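Local coordinates for protein CRISPR-associated endoribonuclease Cas2 (Streptococcus pyogenes serotype M1, PDB 4QR2) that probably acts as a metal-dependent nuclease of the CRISPR antiviral defence system, working as a homodimer that joins a Cas1 homodimer, at residues R19-Y30 with D50-D60. Residues are numbered along the deposited sequence; the frame is centred on the assembly and turned at random.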
loop_
_atom_site.group_PDB
_atom_site.type_symbol
_atom_site.label_atom_id
_atom_site.label_comp_id
_atom_site.label_asym_id
_atom_site.label_seq_id
_atom_site.Cartn_x
_atom_site.Cartn_y
_atom_site.Cartn_z
ATOM N N ARG A 19 12.757 -11.281 -2.569
ATOM C CA ARG A 19 12.904 -9.881 -2.226
ATOM C C ARG A 19 11.859 -9.432 -1.253
ATOM O O ARG A 19 12.193 -8.757 -0.285
ATOM C CB ARG A 19 12.869 -9.008 -3.470
ATOM C CG ARG A 19 14.088 -9.251 -4.376
ATOM C CD ARG A 19 14.316 -8.157 -5.465
ATOM N NE ARG A 19 13.262 -7.946 -6.422
ATOM C CZ ARG A 19 13.027 -8.714 -7.487
ATOM N NH1 ARG A 19 12.035 -8.413 -8.290
ATOM N NH2 ARG A 19 13.738 -9.823 -7.729
ATOM N N LEU A 20 10.612 -9.838 -1.430
ATOM C CA LEU A 20 9.551 -9.452 -0.493
ATOM C C LEU A 20 9.841 -10.029 0.877
ATOM O O LEU A 20 9.642 -9.357 1.901
ATOM C CB LEU A 20 8.156 -9.881 -0.982
ATOM C CG LEU A 20 6.987 -9.673 -0.015
ATOM C CD1 LEU A 20 6.840 -8.198 0.303
ATOM C CD2 LEU A 20 5.676 -10.235 -0.569
ATOM N N ARG A 21 10.352 -11.255 0.965
ATOM C CA ARG A 21 10.691 -11.804 2.305
ATOM C C ARG A 21 11.751 -10.955 2.980
ATOM O O ARG A 21 11.692 -10.700 4.176
ATOM C CB ARG A 21 11.230 -13.230 2.172
ATOM C CG ARG A 21 10.176 -14.303 1.820
ATOM C CD ARG A 21 10.692 -15.761 2.136
ATOM N NE ARG A 21 11.806 -16.149 1.274
ATOM C CZ ARG A 21 11.734 -16.564 -0.012
ATOM N NH1 ARG A 21 12.846 -16.834 -0.636
ATOM N NH2 ARG A 21 10.628 -16.678 -0.660
ATOM N N HIS A 22 12.730 -10.473 2.201
ATOM C CA HIS A 22 13.816 -9.668 2.786
ATOM C C HIS A 22 13.351 -8.278 3.148
ATOM O O HIS A 22 13.791 -7.754 4.217
ATOM C CB HIS A 22 14.958 -9.553 1.783
ATOM C CG HIS A 22 15.704 -10.823 1.548
ATOM N ND1 HIS A 22 16.578 -10.973 0.493
ATOM C CD2 HIS A 22 15.603 -12.044 2.125
ATOM C CE1 HIS A 22 17.053 -12.207 0.488
ATOM N NE2 HIS A 22 16.489 -12.880 1.481
ATOM N N VAL A 23 12.519 -7.666 2.275
ATOM C CA VAL A 23 11.821 -6.396 2.623
ATOM C C VAL A 23 11.043 -6.502 3.922
ATOM O O VAL A 23 11.177 -5.682 4.861
ATOM C CB VAL A 23 10.982 -5.858 1.460
ATOM C CG1 VAL A 23 10.114 -4.703 1.896
ATOM C CG2 VAL A 23 11.940 -5.365 0.340
ATOM N N ALA A 24 10.279 -7.565 4.038
ATOM C CA ALA A 24 9.426 -7.730 5.238
ATOM C C ALA A 24 10.269 -7.921 6.447
ATOM O O ALA A 24 9.935 -7.353 7.481
ATOM C CB ALA A 24 8.491 -8.955 5.070
ATOM N N LYS A 25 11.337 -8.732 6.342
ATOM C CA LYS A 25 12.192 -9.004 7.474
ATOM C C LYS A 25 12.786 -7.705 8.034
ATOM O O LYS A 25 12.874 -7.475 9.289
ATOM C CB LYS A 25 13.287 -9.981 7.094
ATOM C CG LYS A 25 14.093 -10.492 8.256
ATOM C CD LYS A 25 15.127 -11.477 7.753
ATOM C CE LYS A 25 15.925 -12.096 8.901
ATOM N NZ LYS A 25 16.824 -11.183 9.648
ATOM N N LEU A 26 13.142 -6.823 7.133
ATOM C CA LEU A 26 13.671 -5.524 7.519
ATOM C C LEU A 26 12.618 -4.647 8.155
ATOM O O LEU A 26 12.894 -4.090 9.237
ATOM C CB LEU A 26 14.310 -4.836 6.310
ATOM C CG LEU A 26 14.700 -3.350 6.457
ATOM C CD1 LEU A 26 15.682 -3.206 7.520
ATOM C CD2 LEU A 26 15.376 -2.863 5.186
ATOM N N CYS A 27 11.437 -4.543 7.499
ATOM C CA CYS A 27 10.425 -3.583 7.853
ATOM C C CYS A 27 9.791 -3.977 9.184
ATOM O O CYS A 27 9.489 -3.083 9.971
ATOM C CB CYS A 27 9.389 -3.390 6.847
ATOM S SG CYS A 27 9.963 -2.473 5.394
ATOM N N VAL A 28 9.733 -5.285 9.486
ATOM C CA VAL A 28 9.047 -5.697 10.721
ATOM C C VAL A 28 9.932 -5.491 11.917
ATOM O O VAL A 28 9.511 -5.719 13.067
ATOM C CB VAL A 28 8.489 -7.143 10.638
ATOM C CG1 VAL A 28 7.478 -7.274 9.505
ATOM C CG2 VAL A 28 9.564 -8.201 10.576
ATOM N N ASP A 29 11.203 -5.142 11.687
ATOM C CA ASP A 29 12.022 -4.721 12.778
ATOM C C ASP A 29 11.668 -3.304 13.258
ATOM O O ASP A 29 12.163 -2.889 14.335
ATOM C CB ASP A 29 13.487 -4.742 12.385
ATOM C CG ASP A 29 14.179 -6.080 12.660
ATOM O OD1 ASP A 29 13.641 -6.938 13.386
ATOM O OD2 ASP A 29 15.339 -6.276 12.184
ATOM N N TYR A 30 10.855 -2.582 12.491
ATOM C CA TYR A 30 10.569 -1.144 12.691
ATOM C C TYR A 30 9.085 -0.877 12.759
ATOM O O TYR A 30 8.646 0.276 12.891
ATOM C CB TYR A 30 11.180 -0.262 11.603
ATOM C CG TYR A 30 12.667 -0.346 11.604
ATOM C CD1 TYR A 30 13.435 0.390 12.527
ATOM C CD2 TYR A 30 13.321 -1.194 10.723
ATOM C CE1 TYR A 30 14.806 0.286 12.537
ATOM C CE2 TYR A 30 14.687 -1.271 10.701
ATOM C CZ TYR A 30 15.420 -0.562 11.633
ATOM O OH TYR A 30 16.789 -0.681 11.609
ATOM N N ASP A 50 18.570 5.044 7.413
ATOM C CA ASP A 50 19.155 3.683 7.364
ATOM C C ASP A 50 18.301 2.688 6.691
ATOM O O ASP A 50 18.763 1.940 5.790
ATOM C CB ASP A 50 19.478 3.218 8.765
ATOM C CG ASP A 50 20.342 1.967 8.750
ATOM O OD1 ASP A 50 21.312 1.843 7.940
ATOM O OD2 ASP A 50 20.020 1.106 9.541
ATOM N N ILE A 51 17.033 2.676 7.039
ATOM C CA ILE A 51 16.106 1.775 6.346
ATOM C C ILE A 51 16.066 1.996 4.836
ATOM O O ILE A 51 16.042 1.064 4.044
ATOM C CB ILE A 51 14.743 1.875 6.977
ATOM C CG1 ILE A 51 14.814 1.362 8.392
ATOM C CG2 ILE A 51 13.722 1.030 6.231
ATOM C CD1 ILE A 51 13.616 1.850 9.180
ATOM N N LYS A 52 16.016 3.234 4.382
ATOM C CA LYS A 52 16.072 3.487 2.922
ATOM C C LYS A 52 17.338 2.918 2.250
ATOM O O LYS A 52 17.264 2.282 1.181
ATOM C CB LYS A 52 16.005 4.992 2.646
ATOM C CG LYS A 52 14.573 5.484 2.785
ATOM C CD LYS A 52 14.381 6.919 2.377
ATOM C CE LYS A 52 14.709 7.867 3.498
ATOM N NZ LYS A 52 14.282 9.273 3.187
ATOM N N HIS A 53 18.507 3.167 2.847
ATOM C CA HIS A 53 19.740 2.590 2.295
ATOM C C HIS A 53 19.660 1.055 2.201
ATOM O O HIS A 53 20.042 0.504 1.204
ATOM C CB HIS A 53 20.935 2.929 3.171
ATOM C CG HIS A 53 21.323 4.383 3.130
ATOM N ND1 HIS A 53 22.139 4.962 4.077
ATOM C CD2 HIS A 53 21.025 5.370 2.239
ATOM C CE1 HIS A 53 22.344 6.232 3.777
ATOM N NE2 HIS A 53 21.696 6.508 2.655
ATOM N N ARG A 54 19.161 0.424 3.246
ATOM C CA ARG A 54 19.006 -1.036 3.269
ATOM C C ARG A 54 18.049 -1.583 2.264
ATOM O O ARG A 54 18.357 -2.586 1.562
ATOM C CB ARG A 54 18.745 -1.541 4.692
ATOM C CG ARG A 54 19.967 -1.311 5.527
ATOM C CD ARG A 54 19.992 -2.148 6.745
ATOM N NE ARG A 54 19.368 -1.415 7.728
ATOM C CZ ARG A 54 18.674 -1.892 8.751
ATOM N NH1 ARG A 54 18.504 -3.214 8.949
ATOM N NH2 ARG A 54 18.113 -0.987 9.570
ATOM N N LEU A 55 16.926 -0.897 2.134
ATOM C CA LEU A 55 15.924 -1.287 1.125
ATOM C C LEU A 55 16.471 -1.117 -0.231
ATOM O O LEU A 55 16.237 -1.976 -1.120
ATOM C CB LEU A 55 14.656 -0.478 1.319
ATOM C CG LEU A 55 13.813 -0.767 2.533
ATOM C CD1 LEU A 55 12.799 0.364 2.689
ATOM C CD2 LEU A 55 13.098 -2.131 2.353
ATOM N N THR A 56 17.277 -0.087 -0.454
ATOM C CA THR A 56 17.892 0.095 -1.780
ATOM C C THR A 56 18.794 -1.056 -2.197
ATOM O O THR A 56 18.839 -1.407 -3.382
ATOM C CB THR A 56 18.692 1.404 -1.816
ATOM O OG1 THR A 56 17.784 2.493 -1.677
ATOM C CG2 THR A 56 19.392 1.531 -3.119
ATOM N N GLN A 57 19.462 -1.660 -1.230
ATOM C CA GLN A 57 20.290 -2.832 -1.491
ATOM C C GLN A 57 19.447 -4.113 -1.713
ATOM O O GLN A 57 19.933 -5.085 -2.249
ATOM C CB GLN A 57 21.242 -3.020 -0.350
ATOM C CG GLN A 57 22.217 -1.837 -0.163
ATOM C CD GLN A 57 22.987 -1.551 -1.432
ATOM O OE1 GLN A 57 22.737 -0.567 -2.155
ATOM N NE2 GLN A 57 23.896 -2.465 -1.758
ATOM N N ILE A 58 18.227 -4.160 -1.264
ATOM C CA ILE A 58 17.365 -5.368 -1.448
ATOM C C ILE A 58 16.523 -5.367 -2.738
ATOM O O ILE A 58 16.378 -6.407 -3.393
ATOM C CB ILE A 58 16.394 -5.537 -0.264
ATOM C CG1 ILE A 58 17.211 -5.840 1.005
ATOM C CG2 ILE A 58 15.281 -6.570 -0.629
ATOM C CD1 ILE A 58 16.558 -5.531 2.317
ATOM N N ILE A 59 15.863 -4.236 -3.032
ATOM C CA ILE A 59 14.914 -4.223 -4.151
ATOM C C ILE A 59 15.626 -4.206 -5.462
ATOM O O ILE A 59 16.837 -3.938 -5.529
ATOM C CB ILE A 59 13.922 -3.065 -4.079
ATOM C CG1 ILE A 59 14.591 -1.721 -4.369
ATOM C CG2 ILE A 59 13.269 -3.046 -2.667
ATOM C CD1 ILE A 59 13.536 -0.662 -4.537
ATOM N N ASP A 60 14.905 -4.627 -6.478
ATOM C CA ASP A 60 15.391 -4.461 -7.867
ATOM C C ASP A 60 14.784 -3.157 -8.359
ATOM O O ASP A 60 13.565 -3.052 -8.559
ATOM C CB ASP A 60 14.967 -5.622 -8.745
ATOM C CG ASP A 60 15.531 -5.512 -10.172
ATOM O OD1 ASP A 60 15.927 -4.408 -10.596
ATOM O OD2 ASP A 60 15.613 -6.543 -10.869
#
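Leu26 is the knob that helix 19-27 pushes into helix 50-58, among Ile51, Arg54, Leu55 and Ile58. The two helices run antiparallel at 167°, their axes 10.1 Å apart at closest approach. Tyr30, at the end of a type I beta turn that starts at Cys27, extends the contact toward the start of segment 50-60. Tyr30 CB comes within 4.0 Å of Ile51 CD1, and that methyl stands over the centre of one face of the Tyr30 ring, 3.4 Å from the centroid, in a CH-pi contact. Tyr30 CE2 meets Ile51 CG1 at 3.5 Å, and at the tip Tyr30 OH accepts a very short hydrogen bond of 2.5 Å from Arg54 NH2. Ring and guanidinium planes are 71° apart. With CG anti to the carbonyl carbon (chi1 -63°), the ring lies alongside Ile51. Arg54 NE and NH2 also reach Asp50 OD2, one turn earlier in the same helix, in a salt bridge whose hydrogen bonds are weak and bent, while Leu26 CD1 rests on one guanidinium face. Farther toward Arg19, Val23 CG2 packs on Ile58 CG2 at 3.7 Å, and Leu55 CD2 touches both Val23 and Leu26. At the far end Asp60 CB lies over one face of the Arg19 guanidinium, toward its rim, 3.7 Å from Arg19 NE, while the charge of Arg19 pairs with Asp64. Val23 and Ile59 touch Tyr7 of strand 2-8, and Leu55 meets Leu82 of the second subunit. The helices pack on one face of an antiparallel sheet with strand order 2-3-1-4, the beta-alpha-beta-beta-alpha-beta topology of the ferredoxin-like fold of Cas2.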